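Local structure of arsenite methyltransferase (Chlamydomonas reinhardtii, 5EVJ) at residues G75-A80 with I167-I172; E194-D199 with S268-L273; E281-D286 with Y347-A352; Y287-V292 with F337-D342. The protein probably methylates trivalent arsenic with methyl groups from S-adenosylmethionine, giving methylated arsenicals such as dimethylarsinous acid and trimethylarsine. The protein carries 15 engineered substitutions. One frame throughout, in Å; residues are numbered along the deposited sequence.

Interaction 1: G75-A80 with I167-I172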
loop_
_atom_site.group_PDB
_atom_site.type_symbol
_atom_site.label_atom_id
_atom_site.label_comp_id
_atom_site.label_asym_id
_atom_site.label_seq_id
_atom_site.Cartn_x
_atom_site.Cartn_y
_atom_site.Cartn_z
ATOM N N GLY A 75 6.565 -2.161 -8.673
ATOM C CA GLY A 75 5.481 -3.009 -8.247
ATOM C C GLY A 75 4.130 -2.732 -8.835
ATOM O O GLY A 75 3.989 -1.990 -9.817
ATOM N N ASN A 76 3.137 -3.371 -8.225
ATOM C CA ASN A 76 1.759 -3.294 -8.659
ATOM C C ASN A 76 0.917 -3.316 -7.403
ATOM O O ASN A 76 0.172 -4.281 -7.187
ATOM C CB ASN A 76 1.416 -4.479 -9.570
ATOM C CG ASN A 76 1.848 -4.248 -11.020
ATOM O OD1 ASN A 76 1.449 -3.269 -11.663
ATOM N ND2 ASN A 76 2.645 -5.156 -11.545
ATOM N N PRO A 77 1.021 -2.244 -6.593
ATOM C CA PRO A 77 0.414 -2.074 -5.298
ATOM C C PRO A 77 -1.103 -1.756 -5.304
ATOM O O PRO A 77 -1.515 -0.941 -4.514
ATOM C CB PRO A 77 1.121 -0.814 -4.767
ATOM C CG PRO A 77 1.190 0.058 -5.978
ATOM C CD PRO A 77 1.547 -0.949 -7.084
ATOM N N ILE A 78 -1.931 -2.386 -6.124
ATOM C CA ILE A 78 -3.399 -2.236 -5.941
ATOM C C ILE A 78 -3.881 -3.472 -5.194
ATOM O O ILE A 78 -3.654 -4.551 -5.672
ATOM C CB ILE A 78 -4.198 -2.133 -7.289
ATOM C CG1 ILE A 78 -3.769 -0.904 -8.126
ATOM C CG2 ILE A 78 -5.707 -2.053 -7.026
ATOM C CD1 ILE A 78 -2.544 -1.151 -9.010
ATOM N N PRO A 79 -4.542 -3.313 -4.027
ATOM C CA PRO A 79 -4.946 -4.468 -3.262
ATOM C C PRO A 79 -6.185 -5.054 -3.857
ATOM O O PRO A 79 -6.960 -4.310 -4.464
ATOM C CB PRO A 79 -5.333 -3.913 -1.884
ATOM C CG PRO A 79 -5.245 -2.449 -1.970
ATOM C CD PRO A 79 -4.669 -2.052 -3.290
ATOM N N ALA A 80 -6.389 -6.360 -3.639
ATOM C CA ALA A 80 -7.655 -7.021 -3.990
ATOM C C ALA A 80 -8.721 -6.503 -3.015
ATOM O O ALA A 80 -8.416 -5.915 -1.996
ATOM C CB ALA A 80 -7.493 -8.541 -3.866
ATOM N N ILE A 167 -2.550 4.545 -1.934
ATOM C CA ILE A 167 -1.568 3.689 -2.608
ATOM C C ILE A 167 -0.446 4.530 -3.231
ATOM O O ILE A 167 -0.628 5.746 -3.508
ATOM C CB ILE A 167 -2.160 2.712 -3.687
ATOM C CG1 ILE A 167 -2.371 3.440 -5.022
ATOM C CG2 ILE A 167 -3.359 1.894 -3.142
ATOM C CD1 ILE A 167 -3.175 2.640 -6.068
ATOM N N SER A 168 0.703 3.864 -3.455
ATOM C CA SER A 168 1.903 4.538 -3.888
ATOM C C SER A 168 2.850 3.535 -4.462
ATOM O O SER A 168 2.869 2.385 -4.058
ATOM C CB SER A 168 2.608 5.216 -2.717
ATOM O OG SER A 168 3.463 6.239 -3.195
ATOM N N ASN A 169 3.698 3.979 -5.384
ATOM C CA ASN A 169 4.599 3.031 -6.012
ATOM C C ASN A 169 5.983 3.645 -6.178
ATOM O O ASN A 169 6.224 4.399 -7.140
ATOM C CB ASN A 169 3.983 2.566 -7.320
ATOM C CG ASN A 169 4.684 1.358 -7.900
ATOM O OD1 ASN A 169 5.820 1.061 -7.533
ATOM N ND2 ASN A 169 4.034 0.678 -8.856
ATOM N N CYS A 170 6.863 3.408 -5.195
ATOM C CA CYS A 170 8.281 3.781 -5.287
ATOM C C CYS A 170 8.499 5.222 -5.507
ATOM O O CYS A 170 9.285 5.555 -6.391
ATOM C CB CYS A 170 8.941 3.091 -6.488
ATOM S SG CYS A 170 10.257 1.912 -6.114
ATOM N N VAL A 171 7.802 6.081 -4.769
ATOM C CA VAL A 171 8.035 7.514 -4.827
ATOM C C VAL A 171 8.243 8.091 -3.422
ATOM O O VAL A 171 8.616 9.252 -3.263
ATOM C CB VAL A 171 6.862 8.342 -5.468
ATOM C CG1 VAL A 171 6.666 8.121 -6.990
ATOM C CG2 VAL A 171 5.566 8.198 -4.675
ATOM N N ILE A 172 8.036 7.306 -2.387
ATOM C CA ILE A 172 8.145 7.896 -1.073
ATOM C C ILE A 172 9.597 8.096 -0.610
ATOM O O ILE A 172 9.877 8.992 0.186
ATOM C CB ILE A 172 7.222 7.195 -0.057
ATOM C CG1 ILE A 172 5.809 7.153 -0.654
ATOM C CG2 ILE A 172 7.269 7.884 1.307
ATOM C CD1 ILE A 172 4.693 6.735 0.274
#

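Interaction 2: E194-D199 with S268-L273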
loop_
_atom_site.group_PDB
_atom_site.type_symbol
_atom_site.label_atom_id
_atom_site.label_comp_id
_atom_site.label_asym_id
_atom_site.label_seq_id
_atom_site.Cartn_x
_atom_site.Cartn_y
_atom_site.Cartn_z
ATOM N N GLU A 194 -6.709 1.726 4.662
ATOM C CA GLU A 194 -5.401 1.221 4.594
ATOM C C GLU A 194 -4.510 2.081 3.644
ATOM O O GLU A 194 -4.931 2.450 2.543
ATOM C CB GLU A 194 -5.468 -0.222 4.051
ATOM C CG GLU A 194 -4.121 -0.921 3.975
ATOM C CD GLU A 194 -4.095 -2.187 3.105
ATOM O OE1 GLU A 194 -5.159 -2.706 2.689
ATOM O OE2 GLU A 194 -2.974 -2.713 2.840
ATOM N N MET A 195 -3.263 2.305 4.047
ATOM C CA MET A 195 -2.230 2.681 3.116
ATOM C C MET A 195 -1.521 1.424 2.679
ATOM O O MET A 195 -0.992 0.728 3.482
ATOM C CB MET A 195 -1.242 3.647 3.731
ATOM C CG MET A 195 -0.171 4.071 2.714
ATOM S SD MET A 195 0.746 5.500 3.375
ATOM C CE MET A 195 1.900 5.696 1.999
ATOM N N HIS A 196 -1.515 1.152 1.387
ATOM C CA HIS A 196 -1.033 -0.055 0.788
ATOM C C HIS A 196 -0.078 0.405 -0.329
ATOM O O HIS A 196 -0.510 0.945 -1.340
ATOM C CB HIS A 196 -2.178 -0.801 0.192
ATOM C CG HIS A 196 -1.872 -2.192 -0.231
ATOM N ND1 HIS A 196 -1.224 -2.489 -1.420
ATOM C CD2 HIS A 196 -2.242 -3.384 0.294
ATOM C CE1 HIS A 196 -1.164 -3.796 -1.581
ATOM N NE2 HIS A 196 -1.724 -4.360 -0.531
ATOM N N PHE A 197 1.207 0.137 -0.191
ATOM C CA PHE A 197 2.189 0.757 -1.093
ATOM C C PHE A 197 3.500 -0.035 -1.171
ATOM O O PHE A 197 3.819 -0.824 -0.262
ATOM C CB PHE A 197 2.420 2.195 -0.629
ATOM C CG PHE A 197 3.337 2.336 0.522
ATOM C CD1 PHE A 197 2.963 1.952 1.799
ATOM C CD2 PHE A 197 4.583 2.930 0.325
ATOM C CE1 PHE A 197 3.826 2.129 2.901
ATOM C CE2 PHE A 197 5.440 3.142 1.367
ATOM C CZ PHE A 197 5.074 2.714 2.666
ATOM N N SER A 198 4.212 0.116 -2.272
ATOM C CA SER A 198 5.461 -0.576 -2.450
ATOM C C SER A 198 6.566 0.448 -2.550
ATOM O O SER A 198 6.360 1.573 -3.034
ATOM C CB SER A 198 5.429 -1.487 -3.697
ATOM O OG SER A 198 5.129 -0.706 -4.851
ATOM N N ASP A 199 7.724 0.085 -2.034
ATOM C CA ASP A 199 8.846 0.986 -2.106
ATOM C C ASP A 199 10.103 0.173 -1.859
ATOM O O ASP A 199 10.059 -1.058 -1.622
ATOM C CB ASP A 199 8.690 2.163 -1.121
ATOM C CG ASP A 199 9.356 3.475 -1.641
ATOM O OD1 ASP A 199 10.339 3.378 -2.390
ATOM O OD2 ASP A 199 8.913 4.618 -1.317
ATOM N N SER A 268 12.417 -4.637 -2.320
ATOM C CA SER A 268 11.211 -4.067 -2.815
ATOM C C SER A 268 10.227 -4.659 -1.830
ATOM O O SER A 268 10.071 -5.878 -1.775
ATOM C CB SER A 268 10.939 -4.688 -4.208
ATOM O OG SER A 268 9.693 -4.282 -4.720
ATOM N N ILE A 269 9.585 -3.815 -1.036
ATOM C CA ILE A 269 8.581 -4.326 -0.056
ATOM C C ILE A 269 7.249 -3.595 -0.242
ATOM O O ILE A 269 7.216 -2.351 -0.414
ATOM C CB ILE A 269 8.997 -4.112 1.416
ATOM C CG1 ILE A 269 10.404 -4.683 1.708
ATOM C CG2 ILE A 269 7.943 -4.684 2.385
ATOM C CD1 ILE A 269 10.891 -4.362 3.139
ATOM N N THR A 270 6.168 -4.378 -0.184
ATOM C CA THR A 270 4.816 -3.856 -0.218
ATOM C C THR A 270 4.354 -3.976 1.211
ATOM O O THR A 270 4.267 -5.076 1.779
ATOM C CB THR A 270 3.840 -4.648 -1.170
ATOM O OG1 THR A 270 4.253 -4.550 -2.535
ATOM C CG2 THR A 270 2.419 -4.030 -1.112
ATOM N N TYR A 271 4.003 -2.833 1.755
ATOM C CA TYR A 271 3.575 -2.703 3.128
ATOM C C TYR A 271 2.095 -2.433 3.207
ATOM O O TYR A 271 1.527 -1.748 2.314
ATOM C CB TYR A 271 4.319 -1.495 3.815
ATOM C CG TYR A 271 5.627 -1.928 4.446
ATOM C CD1 TYR A 271 5.650 -2.826 5.516
ATOM C CD2 TYR A 271 6.848 -1.425 3.972
ATOM C CE1 TYR A 271 6.857 -3.212 6.117
ATOM C CE2 TYR A 271 8.050 -1.781 4.539
ATOM C CZ TYR A 271 8.061 -2.713 5.587
ATOM O OH TYR A 271 9.276 -3.088 6.088
ATOM N N ARG A 272 1.515 -2.861 4.327
ATOM C CA ARG A 272 0.141 -2.658 4.643
ATOM C C ARG A 272 0.012 -1.871 5.938
ATOM O O ARG A 272 0.417 -2.342 7.009
ATOM C CB ARG A 272 -0.584 -3.983 4.733
ATOM C CG ARG A 272 -0.384 -4.800 3.453
ATOM C CD ARG A 272 -1.439 -5.919 3.426
ATOM N NE ARG A 272 -2.780 -5.446 3.051
ATOM C CZ ARG A 272 -3.751 -6.194 2.504
ATOM N NH1 ARG A 272 -3.581 -7.489 2.301
ATOM N NH2 ARG A 272 -4.930 -5.629 2.128
ATOM N N LEU A 273 -0.594 -0.681 5.838
ATOM C CA LEU A 273 -0.678 0.225 6.948
ATOM C C LEU A 273 -2.159 0.525 7.206
ATOM O O LEU A 273 -2.757 1.457 6.588
ATOM C CB LEU A 273 0.085 1.468 6.619
ATOM C CG LEU A 273 1.569 1.632 6.974
ATOM C CD1 LEU A 273 2.394 0.357 6.881
ATOM C CD2 LEU A 273 2.182 2.759 6.138
HETATM O O HOH W 1 6.334 0.125 1.140
#

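Interaction 3: E281-D286 with Y347-A352. Engineered in segment 281-286: Ala284 (natural residue Cys). Engineered in segment 347-352: Ala352 (natural residue Cys).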
loop_
_atom_site.group_PDB
_atom_site.type_symbol
_atom_site.label_atom_id
_atom_site.label_comp_id
_atom_site.label_asym_id
_atom_site.label_seq_id
_atom_site.Cartn_x
_atom_site.Cartn_y
_atom_site.Cartn_z
ATOM N N GLU A 281 -2.205 -2.225 18.134
ATOM C CA GLU A 281 -1.279 -2.181 19.315
ATOM C C GLU A 281 0.077 -2.531 18.842
ATOM O O GLU A 281 0.222 -2.995 17.718
ATOM C CB GLU A 281 -1.731 -3.128 20.432
ATOM C CG GLU A 281 -3.057 -2.683 21.031
ATOM C CD GLU A 281 -3.568 -3.631 22.089
ATOM O OE1 GLU A 281 -4.332 -4.551 21.749
ATOM O OE2 GLU A 281 -3.328 -3.412 23.311
ATOM N N ASP A 282 1.100 -2.271 19.629
ATOM C CA ASP A 282 2.450 -2.593 19.154
ATOM C C ASP A 282 2.896 -3.954 19.579
ATOM O O ASP A 282 4.054 -4.235 19.496
ATOM C CB ASP A 282 3.514 -1.565 19.617
ATOM C CG ASP A 282 3.564 -1.371 21.161
ATOM O OD1 ASP A 282 2.989 -2.166 21.957
ATOM O OD2 ASP A 282 4.256 -0.397 21.618
ATOM N N LEU A 283 2.001 -4.809 20.033
ATOM C CA LEU A 283 2.368 -6.247 20.092
ATOM C C LEU A 283 1.146 -7.003 19.631
ATOM O O LEU A 283 0.029 -6.467 19.687
ATOM C CB LEU A 283 2.720 -6.695 21.531
ATOM C CG LEU A 283 4.058 -6.150 22.144
ATOM C CD1 LEU A 283 4.116 -6.541 23.628
ATOM C CD2 LEU A 283 5.342 -6.607 21.451
ATOM N N ALA A 284 1.351 -8.262 19.234
ATOM C CA ALA A 284 0.273 -9.185 19.050
ATOM C C ALA A 284 -0.297 -9.498 20.434
ATOM O O ALA A 284 0.406 -10.089 21.263
ATOM C CB ALA A 284 0.845 -10.475 18.381
ATOM N N GLU A 285 -1.549 -9.100 20.701
ATOM C CA GLU A 285 -2.179 -9.224 22.005
ATOM C C GLU A 285 -3.316 -10.198 21.857
ATOM O O GLU A 285 -4.033 -10.206 20.834
ATOM C CB GLU A 285 -2.798 -7.884 22.482
ATOM C CG GLU A 285 -1.782 -6.762 22.748
ATOM C CD GLU A 285 -0.844 -7.068 23.940
ATOM O OE1 GLU A 285 -1.022 -8.135 24.622
ATOM O OE2 GLU A 285 0.080 -6.251 24.223
ATOM N N ASP A 286 -3.562 -10.974 22.904
ATOM C CA ASP A 286 -4.454 -12.126 22.762
ATOM C C ASP A 286 -5.828 -11.828 23.329
ATOM O O ASP A 286 -5.972 -11.803 24.525
ATOM C CB ASP A 286 -3.853 -13.312 23.537
ATOM C CG ASP A 286 -4.586 -14.690 23.229
ATOM O OD1 ASP A 286 -5.728 -14.687 22.633
ATOM O OD2 ASP A 286 -3.953 -15.757 23.547
ATOM N N TYR A 347 -6.156 -11.917 27.344
ATOM C CA TYR A 347 -5.550 -13.179 27.783
ATOM C C TYR A 347 -4.059 -13.137 27.901
ATOM O O TYR A 347 -3.450 -14.096 28.401
ATOM C CB TYR A 347 -5.935 -14.371 26.830
ATOM C CG TYR A 347 -7.425 -14.655 26.847
ATOM C CD1 TYR A 347 -7.998 -15.486 27.817
ATOM C CD2 TYR A 347 -8.262 -14.052 25.907
ATOM C CE1 TYR A 347 -9.380 -15.704 27.833
ATOM C CE2 TYR A 347 -9.642 -14.243 25.906
ATOM C CZ TYR A 347 -10.206 -15.063 26.855
ATOM O OH TYR A 347 -11.578 -15.209 26.812
ATOM N N GLY A 348 -3.429 -12.071 27.387
ATOM C CA GLY A 348 -1.989 -12.080 27.474
ATOM C C GLY A 348 -1.425 -11.835 26.121
ATOM O O GLY A 348 -2.130 -11.451 25.204
ATOM N N GLN A 349 -0.124 -11.971 26.008
ATOM C CA GLN A 349 0.449 -11.767 24.751
ATOM C C GLN A 349 0.201 -12.994 23.828
ATOM O O GLN A 349 0.303 -14.134 24.270
ATOM C CB GLN A 349 1.930 -11.546 24.956
ATOM C CG GLN A 349 2.659 -11.181 23.659
ATOM C CD GLN A 349 4.116 -10.993 23.931
ATOM O OE1 GLN A 349 4.551 -10.823 25.133
ATOM N NE2 GLN A 349 4.899 -11.010 22.880
ATOM N N PHE A 350 -0.087 -12.762 22.545
ATOM C CA PHE A 350 -0.552 -13.839 21.691
ATOM C C PHE A 350 0.642 -14.602 21.197
ATOM O O PHE A 350 1.614 -13.981 20.776
ATOM C CB PHE A 350 -1.374 -13.224 20.567
ATOM C CG PHE A 350 -1.723 -14.180 19.478
ATOM C CD1 PHE A 350 -2.839 -14.940 19.565
ATOM C CD2 PHE A 350 -0.913 -14.307 18.368
ATOM C CE1 PHE A 350 -3.186 -15.799 18.555
ATOM C CE2 PHE A 350 -1.257 -15.160 17.341
ATOM C CZ PHE A 350 -2.414 -15.893 17.433
ATOM N N ASP A 351 0.637 -15.941 21.279
ATOM C CA ASP A 351 1.812 -16.732 20.792
ATOM C C ASP A 351 3.133 -16.506 21.533
ATOM O O ASP A 351 4.212 -16.330 20.927
ATOM C CB ASP A 351 2.106 -16.439 19.326
ATOM C CG ASP A 351 1.608 -17.506 18.437
ATOM O OD1 ASP A 351 0.798 -18.326 18.918
ATOM O OD2 ASP A 351 2.030 -17.531 17.268
ATOM N N ALA A 352 3.048 -16.514 22.850
ATOM C CA ALA A 352 4.181 -16.239 23.700
ATOM C C ALA A 352 3.647 -16.440 25.106
ATOM O O ALA A 352 2.471 -16.112 25.397
ATOM C CB ALA A 352 4.699 -14.811 23.491
HETATM O O HOH W 2 -1.629 -16.878 22.444
#

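Interaction 4: Y287-V292 with F337-D342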
loop_
_atom_site.group_PDB
_atom_site.type_symbol
_atom_site.label_atom_id
_atom_site.label_comp_id
_atom_site.label_asym_id
_atom_site.label_seq_id
_atom_site.Cartn_x
_atom_site.Cartn_y
_atom_site.Cartn_z
ATOM N N TYR A 287 -6.846 -11.658 22.509
ATOM C CA TYR A 287 -8.193 -11.526 23.046
ATOM C C TYR A 287 -9.053 -12.783 22.754
ATOM O O TYR A 287 -10.282 -12.748 22.919
ATOM C CB TYR A 287 -8.863 -10.257 22.480
ATOM C CG TYR A 287 -8.085 -9.021 22.758
ATOM C CD1 TYR A 287 -8.152 -8.407 23.990
ATOM C CD2 TYR A 287 -7.245 -8.468 21.785
ATOM C CE1 TYR A 287 -7.400 -7.264 24.261
ATOM C CE2 TYR A 287 -6.517 -7.339 22.037
ATOM C CZ TYR A 287 -6.584 -6.757 23.297
ATOM O OH TYR A 287 -5.866 -5.625 23.572
ATOM N N GLY A 288 -8.409 -13.891 22.381
ATOM C CA GLY A 288 -9.135 -15.127 22.074
ATOM C C GLY A 288 -10.081 -15.080 20.867
ATOM O O GLY A 288 -11.087 -15.848 20.818
ATOM N N GLN A 289 -9.776 -14.203 19.894
ATOM C CA GLN A 289 -10.615 -14.112 18.740
ATOM C C GLN A 289 -10.273 -15.174 17.692
ATOM O O GLN A 289 -9.115 -15.664 17.608
ATOM C CB GLN A 289 -10.567 -12.707 18.139
ATOM C CG GLN A 289 -11.085 -11.603 19.047
ATOM C CD GLN A 289 -10.419 -10.268 18.679
ATOM O OE1 GLN A 289 -9.193 -10.128 18.715
ATOM N NE2 GLN A 289 -11.216 -9.345 18.214
ATOM N N VAL A 290 -11.277 -15.485 16.867
ATOM C CA VAL A 290 -11.070 -16.375 15.673
ATOM C C VAL A 290 -11.563 -15.685 14.427
ATOM O O VAL A 290 -12.668 -15.132 14.462
ATOM C CB VAL A 290 -11.927 -17.660 15.880
ATOM C CG1 VAL A 290 -11.938 -18.579 14.644
ATOM C CG2 VAL A 290 -11.452 -18.378 17.160
ATOM N N ALA A 291 -10.810 -15.806 13.334
ATOM C CA ALA A 291 -11.162 -15.261 12.014
ATOM C C ALA A 291 -11.468 -16.357 10.958
ATOM O O ALA A 291 -10.808 -17.440 10.913
ATOM C CB ALA A 291 -10.042 -14.343 11.478
ATOM N N VAL A 292 -12.486 -16.105 10.130
ATOM C CA VAL A 292 -12.810 -17.058 9.116
ATOM C C VAL A 292 -12.969 -16.200 7.915
ATOM O O VAL A 292 -13.811 -15.237 7.904
ATOM C CB VAL A 292 -14.150 -17.832 9.406
ATOM C CG1 VAL A 292 -14.390 -18.986 8.415
ATOM C CG2 VAL A 292 -14.188 -18.344 10.831
ATOM N N PHE A 337 -15.096 -11.540 6.098
ATOM C CA PHE A 337 -14.543 -12.283 7.223
ATOM C C PHE A 337 -15.542 -12.375 8.323
ATOM O O PHE A 337 -16.251 -11.437 8.512
ATOM C CB PHE A 337 -13.320 -11.565 7.815
ATOM C CG PHE A 337 -12.135 -11.724 6.961
ATOM C CD1 PHE A 337 -11.912 -10.854 5.929
ATOM C CD2 PHE A 337 -11.238 -12.808 7.181
ATOM C CE1 PHE A 337 -10.803 -11.007 5.098
ATOM C CE2 PHE A 337 -10.118 -12.973 6.354
ATOM C CZ PHE A 337 -9.894 -12.102 5.300
ATOM N N THR A 338 -15.524 -13.458 9.103
ATOM C CA THR A 338 -16.277 -13.531 10.346
ATOM C C THR A 338 -15.244 -13.546 11.442
ATOM O O THR A 338 -14.233 -14.274 11.367
ATOM C CB THR A 338 -17.081 -14.880 10.416
ATOM O OG1 THR A 338 -17.821 -15.080 9.201
ATOM C CG2 THR A 338 -18.046 -15.011 11.636
ATOM N N ILE A 339 -15.532 -12.782 12.487
ATOM C CA ILE A 339 -14.756 -12.759 13.697
ATOM C C ILE A 339 -15.580 -13.368 14.766
ATOM O O ILE A 339 -16.706 -12.943 15.029
ATOM C CB ILE A 339 -14.496 -11.301 14.173
ATOM C CG1 ILE A 339 -13.775 -10.514 13.082
ATOM C CG2 ILE A 339 -13.522 -11.341 15.302
ATOM C CD1 ILE A 339 -12.430 -11.159 12.691
ATOM N N ILE A 340 -15.011 -14.334 15.455
ATOM C CA ILE A 340 -15.727 -14.871 16.588
ATOM C C ILE A 340 -14.984 -14.415 17.811
ATOM O O ILE A 340 -13.775 -14.598 17.934
ATOM C CB ILE A 340 -15.713 -16.413 16.500
ATOM C CG1 ILE A 340 -16.609 -16.875 15.337
ATOM C CG2 ILE A 340 -16.241 -16.992 17.770
ATOM C CD1 ILE A 340 -16.056 -18.026 14.511
ATOM N N GLY A 341 -15.713 -13.872 18.755
ATOM C CA GLY A 341 -15.121 -13.344 19.961
ATOM C C GLY A 341 -15.163 -11.840 19.945
ATOM O O GLY A 341 -15.787 -11.227 19.083
ATOM N N ASP A 342 -14.503 -11.227 20.922
ATOM C CA ASP A 342 -14.338 -9.799 20.942
ATOM C C ASP A 342 -13.193 -9.462 21.909
ATOM O O ASP A 342 -12.347 -10.308 22.198
ATOM C CB ASP A 342 -15.662 -9.154 21.329
ATOM C CG ASP A 342 -16.097 -9.555 22.689
ATOM O OD1 ASP A 342 -15.245 -10.063 23.468
ATOM O OD2 ASP A 342 -17.283 -9.370 22.992
HETATM O O HOH W 3 -12.686 -13.417 21.997
HETATM O O HOH W 4 -13.971 -8.670 17.782
#

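Interaction 1: G75-A80 with I167-I172
Two donors grip the carbonyl oxygen of Gly75: ND2 of Asn169 across this contact and NH1 of Arg96 from outside it. The amide bond, Asn169 ND2 to Gly75 O, is 2.8 Å long but bent, with 138° at the hydrogen. The donor stands well above the carbonyl plane. Asn169 CG is anti to its own backbone N (chi1 -167°), which starts the side chain toward the loop, and Asp97 OD2 takes a second bond from ND2; together the two acceptors are likely to fix the rotation of the amide. Gly75 has backbone angles that only glycine tolerates well, since a CB would jam against the preceding carbonyl.

Next to this bond the contact turns apolar. Pro77 crosses the Asn169 side chain at about a right angle, its CD 3.5 Å from Asn169 ND2 and its CG 3.5 Å from Ser168 O. Ile167 reaches the loop with both branches: CG2 lies 3.6 Å from Pro77 O and 4.2 Å from Pro79 CD, while CD1 comes within 4.1 Å of Ile78 CG1. Pro77 O also accepts a weak bond from His196 ND1.

A disulfide between Cys74 and Cys170 links the same two parts of the chain covalently, just beyond the Gly75-Asn169 bond. Through its contacts with Ile167, Ser168 and Asn169 the loop lies across the C-terminal end of strand 163-169, the end that faces the cofactor in Rossmann-type methyltransferases. Helix 96-104 touches it through Arg96, Asp97 and Val100, and strands 86-90 and 193-202 run beside strand 163-169, one on each side.

Interaction 2: E194-D199 with S268-L273
Met195, Phe197 and Leu273 pack on one face of two antiparallel neighbours, strands 193-202 and 266-274, in the mixed seven-stranded sheet of a Rossmann-type methyltransferase. Strand 266-274, last in sequence of the seven, is inserted antiparallel between 193-202 and 243-249, as is usual for this fold. Six backbone bonds join the segments.

Packing is close at the Leu273 end. Met195 and Leu273 lie side by side with CB atoms 3.9 Å apart, and Leu273 CD2 comes to 3.7 Å from Phe197 CE1. On the other face, Arg272 NH2 gives Glu194 OE1 a nearly straight bond of 3.0 Å, the acceptor lying in the guanidinium plane. OE1 is also bonded to Tyr332 OH, and Arg272 NH1 to Leu306 O and Tyr304 OH, so this buried salt bridge has further partners on both sides. His196 lies alongside Arg272, its ring nearly perpendicular to the guanidinium.

Ser268 and Thr270, small, polar and partly exposed, open the other end to solvent, while the backbone ladder stays regular. Water 1 donates to Phe197 O at 3.0 Å and to Ile269 O at 3.1 Å. It stands over the Phe197 ring face opposite the one whose centre is covered by Met195 CE.

Interaction 3: E281-D286 with Y347-A352
Ala284 to Asp286 and Tyr347 to Phe350 form a short, weakly bonded antiparallel pairing at the protein surface, its centre about 25 Å from the centre of the chain. It joins strand 285-286 to strand 348-349 near the C-terminal end of the model. Three backbone bonds carry it. Phe350 N donates to Ala284 O at 3.0 Å, almost straight at the hydrogen but from above the carbonyl plane, whereas Asp286 N reaches Gly348 O at 2.8 Å and Tyr347 N reaches Asp286 O at 2.8 Å. The backbone of Gly348 has angles at which a side chain would collide with the preceding carbonyl.

Among the side chains, Asp286 is the central piece. Its CG is anti to the backbone N (chi1 -169°) and comes to 3.9 Å from Tyr347 CB and 4.1 Å from Phe350 CD1. The carboxylate meets the edge of the Phe350 ring, with the two planes 82° apart. OD1 takes a hydrogen bond from Gly288 N, and water 2 ties OD2 to the backbone N of Asp351, donating to OD2 at 2.8 Å. An alanine here would probably leave Gly288 N and the water without that acceptor and open a gap beside Tyr347 and Phe350. Further along, the engineered Ala284 (cysteine in the natural sequence) rests its CB 4.2 Å from Phe350 CB, and Ala321 touches both residues from outside.

With one apolar side-chain pair between the segments, Ala284 with Phe350, the pairing probably relies mainly on backbone bonds and on one carboxylate that bridges its own turn and, through water, segment 347-352.

Interaction 4: Y287-V292 with F337-D342
Val290 and Ile340 run alongside each other in the same direction, their CB atoms 4.0 Å apart. Val292 CG2 extends this apolar strip by meeting Ile340 CD1 at 4.1 Å. On the other face Ala291 CB touches Ile339 CD1 at 4.2 Å. Beneath these side chains the backbones exchange four bonds, two between Val290 and Ile340 and two between Val292 and Thr338, of which Ile340 N to Val290 O is 2.7 Å. At the far end Val292 O also lies 3.6 Å from Phe337 CD2.

The two strands, 289-293 and 337-340, run antiparallel, 162° between their directions, in a small three-stranded sheet. Strand 289-293 is its middle member, bonded on its other side to strand 318-320 through Gln289 with Val320 and Ala291 with Met318, and strand 337-340 is an outermost one.

At the Tyr287 end of the contact, a side chain and two waters fill in. Gln289 CG sits 3.6 Å from Asp342 O, and its NE2 donates to water 4 at 2.9 Å, which in turn makes a weak bond to Gly341 O. An alanine in place of Gln289 would probably leave this water without its amide donor and open a gap beside Asp342 O. Water 3 donates to Tyr287 O at 2.7 Å and accepts from Asp342 N.

Outside this shell, helix 322-329 backs the sheet: Ala325 touches Gln289, and Val328 meets Phe337 and Ile339. Tyr293 and Phe312 pack their rings against Phe337, Phe312 edge-to-face, while Tyr287 OH is bonded to Glu281 OE1.

In the fold
From the N terminus, interaction 1 comes first: the loop before strand 86-90 is closed onto the end of strand 163-169, 87 residues on. Interaction 2 follows in series, joining strand 193-202 to strand 266-274. The two touch, because strands 163-169 and 193-202 are neighbours in the large methyltransferase sheet, with Ser168 and Cys170 meeting Ser198 through the backbone. Beyond that sheet the chain enters a second region. There interaction 3 closes a 60-residue excursion, and interaction 4 nests within it. Tyr347, packed against Gly288, helps join these two. Interactions 1 and 3 stand about 30 Å apart between centres.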